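Local coordinates for protein HIAXHD3 (Humicola insolens, PDB 3ZXK) that hydrolyses arabinofuranosyl side chains as a GH43 exo-arabinofuranosidase whose active site has been the target of engineering to add endo-xylanase activity, at residues Gly77-Gly82 with Asp364-Arg369; Arg96-Gly101 with Thr107-Ser112; Ile205-Thr208 with Glu214-Leu217; Arg218-Thr221 with Gly226-Glu229; Asp426-Glu431 with Arg435-Gly440. All blocks are in the same frame, centred on the assembly; numbering follows the deposited sequence. Where two conformers were deposited one is given.

Contact 1: residues Gly77-Gly82 with Asp364-Arg369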
# COMPACT_ATOMS: atom_id res chain seq x y z
N GLY A 77 2.96 -19.30 1.83
CA GLY A 77 1.63 -18.69 1.81
C GLY A 77 1.31 -18.12 0.44
O GLY A 77 1.43 -18.83 -0.56
N ALA A 78 0.91 -16.85 0.42
CA ALA A 78 0.80 -16.09 -0.84
C ALA A 78 1.68 -14.84 -0.75
O ALA A 78 1.40 -13.82 -1.37
CB ALA A 78 -0.66 -15.71 -1.13
N TYR A 79 2.75 -14.92 0.04
CA TYR A 79 3.69 -13.81 0.14
C TYR A 79 4.13 -13.31 -1.23
O TYR A 79 4.60 -14.11 -2.06
CB TYR A 79 4.92 -14.18 0.99
CG TYR A 79 4.66 -14.16 2.46
CD1 TYR A 79 4.54 -12.93 3.15
CD2 TYR A 79 4.56 -15.34 3.17
CE1 TYR A 79 4.32 -12.92 4.53
CE2 TYR A 79 4.30 -15.34 4.55
CZ TYR A 79 4.21 -14.14 5.22
OH TYR A 79 3.96 -14.14 6.58
N VAL A 80 4.02 -11.99 -1.44
CA VAL A 80 4.51 -11.30 -2.64
C VAL A 80 3.71 -11.71 -3.89
O VAL A 80 4.11 -11.43 -5.02
CB VAL A 80 6.06 -11.36 -2.83
CG1 VAL A 80 6.56 -10.20 -3.69
CG2 VAL A 80 6.78 -11.37 -1.51
N LYS A 81 2.59 -12.38 -3.69
CA LYS A 81 1.63 -12.62 -4.77
C LYS A 81 0.53 -11.58 -4.65
O LYS A 81 0.82 -10.40 -4.48
CB LYS A 81 1.15 -14.08 -4.78
CG LYS A 81 2.31 -15.07 -5.03
CD LYS A 81 1.79 -16.49 -5.08
CE LYS A 81 2.89 -17.47 -5.40
NZ LYS A 81 2.44 -18.88 -5.17
N GLY A 82 -0.73 -11.99 -4.76
CA GLY A 82 -1.84 -11.07 -4.56
C GLY A 82 -1.84 -9.88 -5.51
O GLY A 82 -1.59 -10.04 -6.70
N ASP A 364 7.02 -20.07 13.97
CA ASP A 364 7.45 -19.20 12.85
C ASP A 364 6.49 -18.01 12.76
O ASP A 364 5.36 -18.18 12.30
CB ASP A 364 7.42 -20.05 11.57
CG ASP A 364 7.94 -19.33 10.34
OD1 ASP A 364 8.20 -18.11 10.40
OD2 ASP A 364 8.09 -20.02 9.29
N LEU A 365 6.95 -16.80 13.12
CA LEU A 365 6.10 -15.60 12.96
C LEU A 365 5.50 -15.46 11.55
O LEU A 365 4.38 -15.03 11.38
CB LEU A 365 6.88 -14.32 13.31
CG LEU A 365 6.08 -13.00 13.24
CD1 LEU A 365 4.82 -12.93 14.11
CD2 LEU A 365 7.00 -11.84 13.60
N PHE A 366 6.25 -15.86 10.52
CA PHE A 366 5.72 -15.70 9.15
C PHE A 366 4.57 -16.65 8.83
O PHE A 366 3.85 -16.45 7.83
CB PHE A 366 6.82 -15.86 8.10
CG PHE A 366 7.92 -14.86 8.21
CD1 PHE A 366 7.68 -13.51 7.92
CD2 PHE A 366 9.19 -15.25 8.64
CE1 PHE A 366 8.70 -12.58 8.02
CE2 PHE A 366 10.22 -14.32 8.74
CZ PHE A 366 9.97 -12.99 8.44
N ALA A 367 4.38 -17.69 9.64
CA ALA A 367 3.26 -18.59 9.45
C ALA A 367 2.05 -18.18 10.27
O ALA A 367 0.99 -18.77 10.13
CB ALA A 367 3.66 -20.02 9.80
N ALA A 368 2.21 -17.18 11.14
CA ALA A 368 1.11 -16.82 12.07
C ALA A 368 0.02 -16.03 11.38
O ALA A 368 0.32 -15.03 10.74
CB ALA A 368 1.62 -16.02 13.27
N ARG A 369 -1.24 -16.41 11.61
CA ARG A 369 -2.38 -15.63 11.13
C ARG A 369 -2.58 -14.48 12.10
O ARG A 369 -2.13 -14.52 13.25
CB ARG A 369 -3.64 -16.48 11.07
CG ARG A 369 -3.63 -17.48 9.96
CD ARG A 369 -4.79 -18.45 10.11
NE ARG A 369 -5.07 -19.13 8.86
CZ ARG A 369 -6.08 -19.97 8.66
NH1 ARG A 369 -6.93 -20.26 9.64
NH2 ARG A 369 -6.25 -20.51 7.46

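Contact 2: residues Arg96-Gly101 with Thr107-Ser112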
# COMPACT_ATOMS: atom_id res chain seq x y z
N ARG A 96 -20.69 4.22 -10.14
CA ARG A 96 -20.03 3.02 -9.65
C ARG A 96 -18.53 3.08 -9.88
O ARG A 96 -18.06 3.43 -10.98
CB ARG A 96 -20.64 1.79 -10.35
CG ARG A 96 -20.06 0.45 -9.92
CD ARG A 96 -20.95 -0.70 -10.35
NE ARG A 96 -22.29 -0.58 -9.78
CZ ARG A 96 -22.67 -1.04 -8.59
NH1 ARG A 96 -21.82 -1.73 -7.82
NH2 ARG A 96 -23.92 -0.85 -8.19
N PHE A 97 -17.77 2.72 -8.85
CA PHE A 97 -16.31 2.54 -9.00
C PHE A 97 -15.98 1.11 -9.43
O PHE A 97 -16.56 0.15 -8.91
CB PHE A 97 -15.60 2.81 -7.67
CG PHE A 97 -15.57 4.27 -7.26
CD1 PHE A 97 -16.64 4.82 -6.53
CD2 PHE A 97 -14.46 5.08 -7.53
CE1 PHE A 97 -16.60 6.16 -6.12
CE2 PHE A 97 -14.43 6.42 -7.13
CZ PHE A 97 -15.49 6.95 -6.42
N TYR A 98 -15.07 0.99 -10.40
CA TYR A 98 -14.62 -0.31 -10.90
C TYR A 98 -13.13 -0.50 -10.63
O TYR A 98 -12.29 0.24 -11.17
CB TYR A 98 -14.83 -0.45 -12.41
CG TYR A 98 -16.27 -0.52 -12.89
CD1 TYR A 98 -17.13 0.58 -12.76
CD2 TYR A 98 -16.76 -1.67 -13.50
CE1 TYR A 98 -18.45 0.52 -13.20
CE2 TYR A 98 -18.08 -1.72 -13.97
CZ TYR A 98 -18.93 -0.63 -13.79
OH TYR A 98 -20.22 -0.68 -14.28
N TRP A 99 -12.80 -1.57 -9.93
CA TRP A 99 -11.42 -1.96 -9.65
C TRP A 99 -11.14 -3.26 -10.37
O TRP A 99 -11.87 -4.24 -10.17
CB TRP A 99 -11.19 -2.14 -8.13
CG TRP A 99 -9.78 -2.59 -7.82
CD1 TRP A 99 -8.67 -1.78 -7.64
CD2 TRP A 99 -9.28 -3.96 -7.75
NE1 TRP A 99 -7.54 -2.54 -7.45
CE2 TRP A 99 -7.84 -3.86 -7.50
CE3 TRP A 99 -9.86 -5.22 -7.84
CZ2 TRP A 99 -7.04 -4.99 -7.34
CZ3 TRP A 99 -9.03 -6.34 -7.70
CH2 TRP A 99 -7.66 -6.23 -7.45
N TYR A 100 -10.12 -3.30 -11.22
CA TYR A 100 -9.74 -4.58 -11.82
C TYR A 100 -8.30 -4.87 -11.41
O TYR A 100 -7.45 -3.95 -11.44
CB TYR A 100 -9.76 -4.52 -13.35
CG TYR A 100 -11.10 -4.31 -14.01
CD1 TYR A 100 -11.66 -3.03 -14.14
CD2 TYR A 100 -11.81 -5.41 -14.53
CE1 TYR A 100 -12.89 -2.86 -14.77
CE2 TYR A 100 -13.05 -5.24 -15.16
CZ TYR A 100 -13.57 -3.96 -15.27
OH TYR A 100 -14.79 -3.76 -15.88
N GLY A 101 -8.02 -6.14 -11.15
CA GLY A 101 -6.63 -6.55 -10.91
C GLY A 101 -6.43 -8.00 -11.28
O GLY A 101 -7.26 -8.84 -10.92
N THR A 107 -8.34 -12.21 -13.83
CA THR A 107 -8.59 -10.82 -13.53
C THR A 107 -9.90 -10.69 -12.76
O THR A 107 -10.93 -11.22 -13.17
CB THR A 107 -8.62 -10.00 -14.83
OG1 THR A 107 -7.36 -10.14 -15.48
CG2 THR A 107 -8.84 -8.51 -14.52
N TYR A 108 -9.84 -9.98 -11.63
CA TYR A 108 -10.98 -9.87 -10.71
C TYR A 108 -11.51 -8.45 -10.76
O TYR A 108 -10.70 -7.50 -10.79
CB TYR A 108 -10.52 -10.18 -9.28
CG TYR A 108 -10.09 -11.61 -9.13
CD1 TYR A 108 -8.79 -12.02 -9.45
CD2 TYR A 108 -10.99 -12.57 -8.66
CE1 TYR A 108 -8.40 -13.35 -9.34
CE2 TYR A 108 -10.61 -13.90 -8.52
CZ TYR A 108 -9.32 -14.29 -8.86
OH TYR A 108 -8.96 -15.61 -8.74
N LEU A 109 -12.84 -8.31 -10.83
CA LEU A 109 -13.49 -7.02 -10.77
C LEU A 109 -14.23 -6.87 -9.46
O LEU A 109 -15.06 -7.71 -9.12
CB LEU A 109 -14.51 -6.87 -11.91
CG LEU A 109 -15.44 -5.68 -11.79
CD1 LEU A 109 -14.66 -4.36 -11.79
CD2 LEU A 109 -16.45 -5.74 -12.94
N TRP A 110 -13.90 -5.81 -8.73
CA TRP A 110 -14.63 -5.43 -7.53
C TRP A 110 -15.23 -4.06 -7.75
O TRP A 110 -14.56 -3.18 -8.34
CB TRP A 110 -13.69 -5.36 -6.34
CG TRP A 110 -13.34 -6.70 -5.74
CD1 TRP A 110 -12.46 -7.68 -6.23
CD2 TRP A 110 -13.88 -7.23 -4.49
NE1 TRP A 110 -12.41 -8.75 -5.38
CE2 TRP A 110 -13.26 -8.54 -4.29
CE3 TRP A 110 -14.79 -6.77 -3.54
CZ2 TRP A 110 -13.55 -9.33 -3.18
CZ3 TRP A 110 -15.08 -7.57 -2.43
CH2 TRP A 110 -14.46 -8.82 -2.24
N THR A 111 -16.50 -3.88 -7.37
CA THR A 111 -17.14 -2.57 -7.59
C THR A 111 -17.80 -2.06 -6.33
O THR A 111 -18.14 -2.82 -5.44
CB THR A 111 -18.20 -2.59 -8.72
OG1 THR A 111 -19.25 -3.47 -8.34
CG2 THR A 111 -17.60 -3.05 -10.07
N SER A 112 -17.99 -0.75 -6.27
CA SER A 112 -18.74 -0.11 -5.19
C SER A 112 -19.58 1.02 -5.75
O SER A 112 -19.12 1.75 -6.63
CB SER A 112 -17.78 0.48 -4.14
OG SER A 112 -18.51 1.24 -3.16

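Contact 3: residues Ile205-Thr208 with Glu214-Leu217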
# COMPACT_ATOMS: atom_id res chain seq x y z
N ILE A 205 -1.58 6.04 -23.68
CA ILE A 205 -1.25 5.01 -22.70
C ILE A 205 0.10 5.38 -22.12
O ILE A 205 1.04 5.66 -22.85
CB ILE A 205 -1.18 3.58 -23.32
CG1 ILE A 205 -2.54 3.18 -23.92
CG2 ILE A 205 -0.75 2.58 -22.26
CD1 ILE A 205 -2.50 1.95 -24.80
N LEU A 206 0.19 5.43 -20.80
CA LEU A 206 1.47 5.61 -20.13
C LEU A 206 2.03 4.25 -19.77
O LEU A 206 1.31 3.41 -19.22
CB LEU A 206 1.30 6.44 -18.86
CG LEU A 206 1.82 7.86 -18.93
CD1 LEU A 206 0.98 8.68 -19.92
CD2 LEU A 206 1.82 8.48 -17.53
N VAL A 207 3.31 4.05 -20.06
CA VAL A 207 4.00 2.80 -19.68
C VAL A 207 5.34 3.12 -19.05
O VAL A 207 5.90 4.18 -19.29
CB VAL A 207 4.19 1.83 -20.89
CG1 VAL A 207 2.87 1.44 -21.52
CG2 VAL A 207 5.09 2.46 -21.98
N THR A 208 5.84 2.19 -18.23
CA THR A 208 7.16 2.30 -17.64
C THR A 208 8.12 1.32 -18.27
O THR A 208 7.72 0.18 -18.61
CB THR A 208 7.14 2.11 -16.10
OG1 THR A 208 8.44 2.36 -15.53
CG2 THR A 208 6.72 0.71 -15.69
N GLU A 214 9.59 6.44 -17.98
CA GLU A 214 8.17 6.43 -18.33
C GLU A 214 8.04 6.92 -19.78
O GLU A 214 8.65 7.93 -20.13
CB GLU A 214 7.37 7.33 -17.40
CG GLU A 214 5.85 7.20 -17.57
CD GLU A 214 5.27 5.96 -16.87
OE1 GLU A 214 6.04 5.19 -16.26
OE2 GLU A 214 4.04 5.74 -16.95
N TYR A 215 7.27 6.19 -20.59
CA TYR A 215 6.95 6.61 -21.95
C TYR A 215 5.49 6.99 -22.05
O TYR A 215 4.65 6.46 -21.33
CB TYR A 215 7.31 5.52 -22.97
CG TYR A 215 8.76 5.05 -22.90
CD1 TYR A 215 9.81 5.96 -22.78
CD2 TYR A 215 9.07 3.70 -22.98
CE1 TYR A 215 11.13 5.53 -22.72
CE2 TYR A 215 10.39 3.26 -22.93
CZ TYR A 215 11.42 4.18 -22.81
OH TYR A 215 12.73 3.77 -22.75
N VAL A 216 5.21 7.96 -22.90
CA VAL A 216 3.84 8.26 -23.24
C VAL A 216 3.56 7.72 -24.63
O VAL A 216 4.31 8.00 -25.57
CB VAL A 216 3.46 9.77 -23.06
CG1 VAL A 216 4.49 10.71 -23.67
CG2 VAL A 216 2.05 10.02 -23.63
N LEU A 217 2.54 6.88 -24.75
CA LEU A 217 2.14 6.37 -26.07
C LEU A 217 0.86 7.07 -26.52
O LEU A 217 0.00 7.34 -25.69
CB LEU A 217 1.86 4.86 -26.02
CG LEU A 217 2.82 4.00 -25.20
CD1 LEU A 217 2.37 2.55 -25.26
CD2 LEU A 217 4.22 4.19 -25.69

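Contact 4: residues Arg218-Thr221 with Gly226-Glu229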
# COMPACT_ATOMS: atom_id res chain seq x y z
N ARG A 218 0.73 7.32 -27.82
CA ARG A 218 -0.48 7.94 -28.38
C ARG A 218 -0.91 7.16 -29.62
O ARG A 218 -0.07 6.77 -30.47
CB ARG A 218 -0.23 9.41 -28.73
CG ARG A 218 -1.51 10.18 -29.11
CD ARG A 218 -1.19 11.64 -29.42
NE ARG A 218 -0.53 11.75 -30.73
CZ ARG A 218 -0.07 12.90 -31.22
NH1 ARG A 218 -0.19 14.02 -30.50
NH2 ARG A 218 0.50 12.93 -32.41
N SER A 219 -2.21 6.96 -29.75
CA SER A 219 -2.74 6.16 -30.86
C SER A 219 -2.54 6.93 -32.16
O SER A 219 -2.90 8.11 -32.25
CB SER A 219 -4.23 5.91 -30.67
OG SER A 219 -4.76 5.33 -31.86
N THR A 220 -2.01 6.26 -33.16
CA THR A 220 -1.70 6.91 -34.43
C THR A 220 -2.95 7.02 -35.33
O THR A 220 -2.99 7.81 -36.27
CB THR A 220 -0.58 6.18 -35.18
OG1 THR A 220 -1.01 4.86 -35.49
CG2 THR A 220 0.68 6.07 -34.30
N THR A 221 -3.99 6.24 -35.01
CA THR A 221 -5.20 6.14 -35.83
C THR A 221 -6.38 6.85 -35.22
O THR A 221 -7.42 7.02 -35.86
CB THR A 221 -5.62 4.66 -35.94
OG1 THR A 221 -5.76 4.11 -34.61
CG2 THR A 221 -4.59 3.87 -36.78
N GLY A 226 -5.23 1.50 -31.39
CA GLY A 226 -3.95 1.97 -31.93
C GLY A 226 -3.76 1.60 -33.39
O GLY A 226 -4.71 1.65 -34.17
N PRO A 227 -2.53 1.22 -33.79
CA PRO A 227 -1.30 1.09 -33.00
C PRO A 227 -0.85 2.40 -32.37
O PRO A 227 -1.38 3.48 -32.71
CB PRO A 227 -0.26 0.62 -34.03
CG PRO A 227 -0.85 0.93 -35.36
CD PRO A 227 -2.32 0.87 -35.21
N TYR A 228 0.10 2.30 -31.45
CA TYR A 228 0.56 3.46 -30.71
C TYR A 228 1.99 3.78 -31.04
O TYR A 228 2.79 2.87 -31.25
CB TYR A 228 0.46 3.19 -29.22
CG TYR A 228 -0.97 3.21 -28.69
CD1 TYR A 228 -1.83 2.13 -28.88
CD2 TYR A 228 -1.43 4.31 -27.99
CE1 TYR A 228 -3.14 2.16 -28.38
CE2 TYR A 228 -2.73 4.36 -27.49
CZ TYR A 228 -3.59 3.29 -27.69
OH TYR A 228 -4.87 3.33 -27.18
N GLU A 229 2.31 5.07 -31.01
CA GLU A 229 3.70 5.54 -31.10
C GLU A 229 4.10 6.17 -29.76
O GLU A 229 3.23 6.59 -28.99
CB GLU A 229 3.86 6.55 -32.23
CG GLU A 229 3.13 7.86 -32.02
CD GLU A 229 3.34 8.83 -33.15
OE1 GLU A 229 4.37 8.70 -33.84
OE2 GLU A 229 2.47 9.69 -33.37
O HOH W 1 0.08 9.42 -32.26

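Contact 5: residues Asp426-Glu431 with Arg435-Gly440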
# COMPACT_ATOMS: atom_id res chain seq x y z
N ASP A 426 16.78 -11.68 13.48
CA ASP A 426 17.09 -12.77 12.54
C ASP A 426 15.86 -13.60 12.12
O ASP A 426 15.95 -14.81 11.93
CB ASP A 426 18.19 -13.68 13.06
CG ASP A 426 18.77 -14.58 11.98
OD1 ASP A 426 18.99 -14.08 10.84
OD2 ASP A 426 19.00 -15.78 12.25
N LEU A 427 14.73 -12.91 11.97
CA LEU A 427 13.54 -13.51 11.35
C LEU A 427 13.65 -13.24 9.86
O LEU A 427 13.64 -12.09 9.44
CB LEU A 427 12.27 -12.87 11.90
CG LEU A 427 11.94 -13.01 13.39
CD1 LEU A 427 11.02 -11.89 13.86
CD2 LEU A 427 11.33 -14.38 13.64
N ARG A 428 13.76 -14.28 9.05
CA ARG A 428 14.06 -14.08 7.62
C ARG A 428 13.28 -15.03 6.73
O ARG A 428 13.21 -16.23 7.02
CB ARG A 428 15.56 -14.31 7.33
CG ARG A 428 16.51 -13.33 8.00
CD ARG A 428 17.95 -13.58 7.61
NE ARG A 428 18.49 -14.85 8.08
CZ ARG A 428 18.79 -15.89 7.31
NH1 ARG A 428 18.58 -15.84 6.00
NH2 ARG A 428 19.28 -17.00 7.84
N LEU A 429 12.76 -14.49 5.63
CA LEU A 429 12.28 -15.28 4.50
C LEU A 429 13.38 -15.35 3.46
O LEU A 429 14.12 -14.39 3.30
CB LEU A 429 11.08 -14.60 3.83
CG LEU A 429 9.79 -14.51 4.62
CD1 LEU A 429 8.72 -13.73 3.86
CD2 LEU A 429 9.31 -15.92 4.99
N ASN A 430 13.43 -16.46 2.73
CA ASN A 430 14.33 -16.60 1.59
C ASN A 430 13.70 -15.91 0.38
O ASN A 430 12.58 -16.24 0.02
CB ASN A 430 14.49 -18.09 1.32
CG ASN A 430 15.51 -18.42 0.25
OD1 ASN A 430 15.98 -17.57 -0.51
ND2 ASN A 430 15.86 -19.69 0.19
N GLU A 431 14.39 -14.95 -0.24
CA GLU A 431 13.84 -14.22 -1.39
C GLU A 431 13.58 -15.12 -2.59
O GLU A 431 12.82 -14.76 -3.49
CB GLU A 431 14.78 -13.10 -1.83
CG GLU A 431 15.10 -12.07 -0.75
CD GLU A 431 15.96 -10.96 -1.33
OE1 GLU A 431 16.84 -11.26 -2.17
OE2 GLU A 431 15.74 -9.80 -0.95
N ARG A 435 10.01 -19.06 1.29
CA ARG A 435 9.99 -19.97 2.44
C ARG A 435 10.81 -19.40 3.58
O ARG A 435 11.71 -18.59 3.38
CB ARG A 435 10.51 -21.35 2.03
CG ARG A 435 9.52 -22.10 1.17
CD ARG A 435 10.13 -23.31 0.48
NE ARG A 435 9.20 -23.85 -0.52
CZ ARG A 435 8.95 -23.30 -1.71
NH1 ARG A 435 9.56 -22.18 -2.09
NH2 ARG A 435 8.08 -23.88 -2.53
N THR A 436 10.47 -19.76 4.80
CA THR A 436 11.24 -19.29 5.95
C THR A 436 12.71 -19.76 5.92
O THR A 436 13.01 -20.94 5.74
CB THR A 436 10.53 -19.69 7.27
OG1 THR A 436 9.23 -19.12 7.29
CG2 THR A 436 11.27 -19.14 8.47
N ALA A 437 13.62 -18.81 6.10
CA ALA A 437 15.05 -19.12 6.19
C ALA A 437 15.50 -19.17 7.64
O ALA A 437 16.39 -19.94 7.97
CB ALA A 437 15.86 -18.11 5.40
N SER A 438 14.90 -18.34 8.49
CA SER A 438 15.17 -18.34 9.94
C SER A 438 13.96 -17.89 10.75
O SER A 438 13.31 -16.89 10.42
CB SER A 438 16.34 -17.40 10.26
OG SER A 438 16.62 -17.44 11.66
N THR A 439 13.67 -18.62 11.82
CA THR A 439 12.56 -18.32 12.71
C THR A 439 12.95 -17.43 13.89
O THR A 439 12.14 -17.16 14.78
CB THR A 439 11.88 -19.61 13.22
OG1 THR A 439 12.87 -20.43 13.84
CG2 THR A 439 11.27 -20.39 12.07
N GLY A 440 14.18 -16.94 13.88
CA GLY A 440 14.61 -15.90 14.80
C GLY A 440 15.33 -16.42 16.04
O GLY A 440 15.32 -17.60 16.32

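Contact 1: residues Gly77-Gly82 with Asp364-Arg369
Tyr79 reaches across to Phe366 with its phenol end, and this one pair carries the whole contact. The tyrosine sits at the second position of a type II turn from Ala78 to Lys81, a tight corner closed by the bond Lys81 N to Ala78 O. Its CB already heads for segment 364-369, and with CG anti to the carbonyl carbon (chi1 -77°) the ring continues outward from the turn. At the far end of the ring, CE2 and CZ each lie 3.5 Å from Phe366 O, which sits in the plane of the ring at its edge. The tip closes the gap: Tyr79 OH donates to Phe366 O at 2.6 Å. The angle at that oxygen is 120° and the donor lies in the carbonyl plane, so a lone pair is used. Apolar contact is slight, with Tyr79 CZ 4.3 Å from Phe366 CB. The acceptor is presented by a short 3-10 segment, 365-367, which opens with an Asx turn in which Phe366 N donates to Asp364 OD1 (3.0 Å). Outside the pair, Asn336 ND2 is also bonded to Tyr79 OH, and the ring meets His337 edge-to-face. A phenylalanine in place of Tyr79 would probably keep the ring but leave Phe366 O and Asn336 ND2 without their shared hydroxyl. Since both residues are buried, and one belongs to the GH43 range and the other to the concanavalin A-like range, the chemistry implies an uncharged, directional bond joining the two parts of the enzyme.

Contact 2: residues Arg96-Gly101 with Thr107-Ser112
Phe97 N donates to Ser112 O at 2.8 Å, the shortest of six backbone bonds that pair strand 96-101 with strand 107-112. Two more run between Trp99 and Trp110, with Trp99 N 2.9 Å from Trp110 O, and another two between Gly101 and Tyr108. The strand directions lie 160° apart, and the bonded pairs alternate with the non-hydrogen-bonded pairs Tyr98-Thr111 and Tyr100-Leu109. On the face bearing these last four residues, methyl groups sit on rings. Leu109 CG is anti to the backbone N (chi1 169°), which carries CD1 over the centre of the Tyr100 ring, 3.7 Å from its centroid: a CH-pi contact. Thr111 CG2 makes a second one on Tyr98, displaced toward the ring's rim, 4.1 Å from the centroid. The hydroxyl of Tyr100 is taken up by Gly172 O beyond the pair. On the other face the indoles of Trp99 and Trp110 meet at 69° between planes, with Trp99 CE3 3.9 Å from Trp110 CD1. Gly101 N lies above the Trp99 ring, and a CB on Gly101 would collide with Trp99 CH2. Strands 87-91 and 132-137 flank this hairpin, and Cys102, just beyond Gly101, forms a disulfide with Cys140. A four-stranded antiparallel sheet of this kind is typical of one blade of the five-bladed beta-propeller of GH43 enzymes.

Contact 3: residues Ile205-Thr208 with Glu214-Leu217
Val207 and Leu217 form the apolar centre, with Val207 CG1 3.9 Å from Leu217 CD1 and the two side chains at about a right angle. The other valine branch, CG2, rests on Tyr215 CB at 3.9 Å, near the plane of the tyrosine ring and at its edge. Ile205 extends the same face, its CB touching Leu217 CD1 at 4.2 Å. On the reverse face Leu206 CD1 packs against Val216 CG2. Between these layers runs an antiparallel backbone with strand directions 156° apart; Leu217 N to Ile205 O is its shortest bond (2.7 Å), and Val207 and Tyr215 exchange a second pair. The hairpin of strands 202-209 and 213-219 belongs to one blade of the GH43 beta-propeller, where strand 192-199 adjoins it and Thr208 bonds through its backbone with the pocket residue Glu192. Toward the sugar site the contact becomes polar. Glu214 leaves with CG anti to the backbone N, then turns about the CB-CG bond (chi2 79°), which folds its carboxylate back across the carbonyl of Val207. Glu214 CD comes within 3.1 Å of Val207 O, so that both carboxylate oxygens approach that oxygen without a hydrogen bond, all three being acceptors. The two oxygens spread along the strand: Glu214 OE2 lies 3.4 Å from Leu206 CB and Glu214 OE1 3.3 Å from Thr208 CB, all on one face. OE1 also receives a weak bond from Gln249 N. Thr208 OG1 is bonded to Ala213 O, while the threonine side chain touches His248 and Gln249 and stands about 5 Å from the bound arabinofuranose.

Contact 4: residues Arg218-Thr221 with Gly226-Glu229
Segments 218-221 and 226-229, whose end-to-end directions lie 130° apart, are joined by two backbone bonds between Arg218 and Glu229, the last hydrogen-bonded pair here. Beyond that pair the cis peptide before Pro227 shapes the turn, and Pro227 O is gripped twice by one residue. Thr220 N meets it almost straight at 2.9 Å, while Thr220 OG1 approaches from above the carbonyl plane at 3.1 Å. Thr221 OG1 adds a 2.7 Å bond to Gly226 O, also from above the plane. With CG anti to its carbonyl carbon (chi1 -73°), Tyr228 spreads its ring beneath Ser219. Ser219 CA lies over one face toward the rim, and Ser219 CB makes a CH-pi contact 4.1 Å from the ring centroid. Tyr228 OH is held outside the pair by Pro224 O. Replacing Tyr228 with alanine would remove the ring, which is likely to open a gap beneath Ser219 CA and CB and to leave Pro224 O without its hydroxyl partner. On the opposite face of the sheet, Arg218 and Glu229 lie side by side, pointing the same way. Their salt bridge is long, with Arg218 NH2 3.9 Å from Glu229 OE2, and the two flat groups are turned 55° apart. A water fills in, accepting from Arg218 NE at 2.9 Å and lying 2.6 Å from Glu229 OE2. Arg218 NH1 is bonded in turn to Asp285 O. Around this hairpin end, strand 202-209 adjoins strand 213-219, so that Tyr228 packs on Tyr203 and Ile205, while Trp287 from a loop touches both Arg218 and Glu229.

Contact 5: residues Asp426-Glu431 with Arg435-Gly440
A classic beta bulge sets Ala437 and Ser438 together against Arg428 near the turn of the hairpin 418-429/436-448. Arg428 O accepts from both, from Ala437 N at 2.8 Å and from Ser438 N at 3.1 Å, while Arg428 N returns a bond to Ser438 O. The register shifts by one residue there, and the chain turns a corner at Ala437. Past the bulge, Asn430 N meets Arg435 O at 2.8 Å in a nearly linear bond (179° at the hydrogen). Strand 436-448 is the outermost of its sheet in the concanavalin A-like beta-sandwich, which fits the mostly open setting of these residues. A polar group lies on the side bearing Arg428 and Ser438. Ser438 OG, anti to its own backbone N (chi1 -178°), lies within bonding distance of two acceptors, Asp426 O at 2.7 Å and Asp426 OD2 at 3.0 Å. The other carboxylate oxygen, OD1, receives Arg428 NE at 2.9 Å on its syn side, though tilted out of the carboxylate plane, as part of a salt bridge. The guanidinium then lies beside the bulge, with Arg428 NH1 3.6 Å from Ala437 CB. At Gly440, any CB would collide with Leu427 CD2.

How the contacts relate
Contacts 2, 3 and 4 all lie in the GH43 propeller and follow one another along the chain, nested inside the long loop that contact 1 closes. Contacts 3 and 4 share strand 213-219 in one sheet; their centres are 12 Å apart, and Ile205 CD1 packs on Tyr228 CZ at 3.4 Å. Contact 2 belongs to another sheet, its centre 23 Å from that of contact 3. Contact 5 comes last, in the concanavalin A-like part, yet its centre is 11 Å from that of contact 1: Phe366 packs on Leu429, and Asp364 OD2 probably bonds Thr436 OG1. Contact 1 thus links the propeller to the sandwich hairpin of contact 5, whereas contact 3 is nearest the bound arabinofuranose.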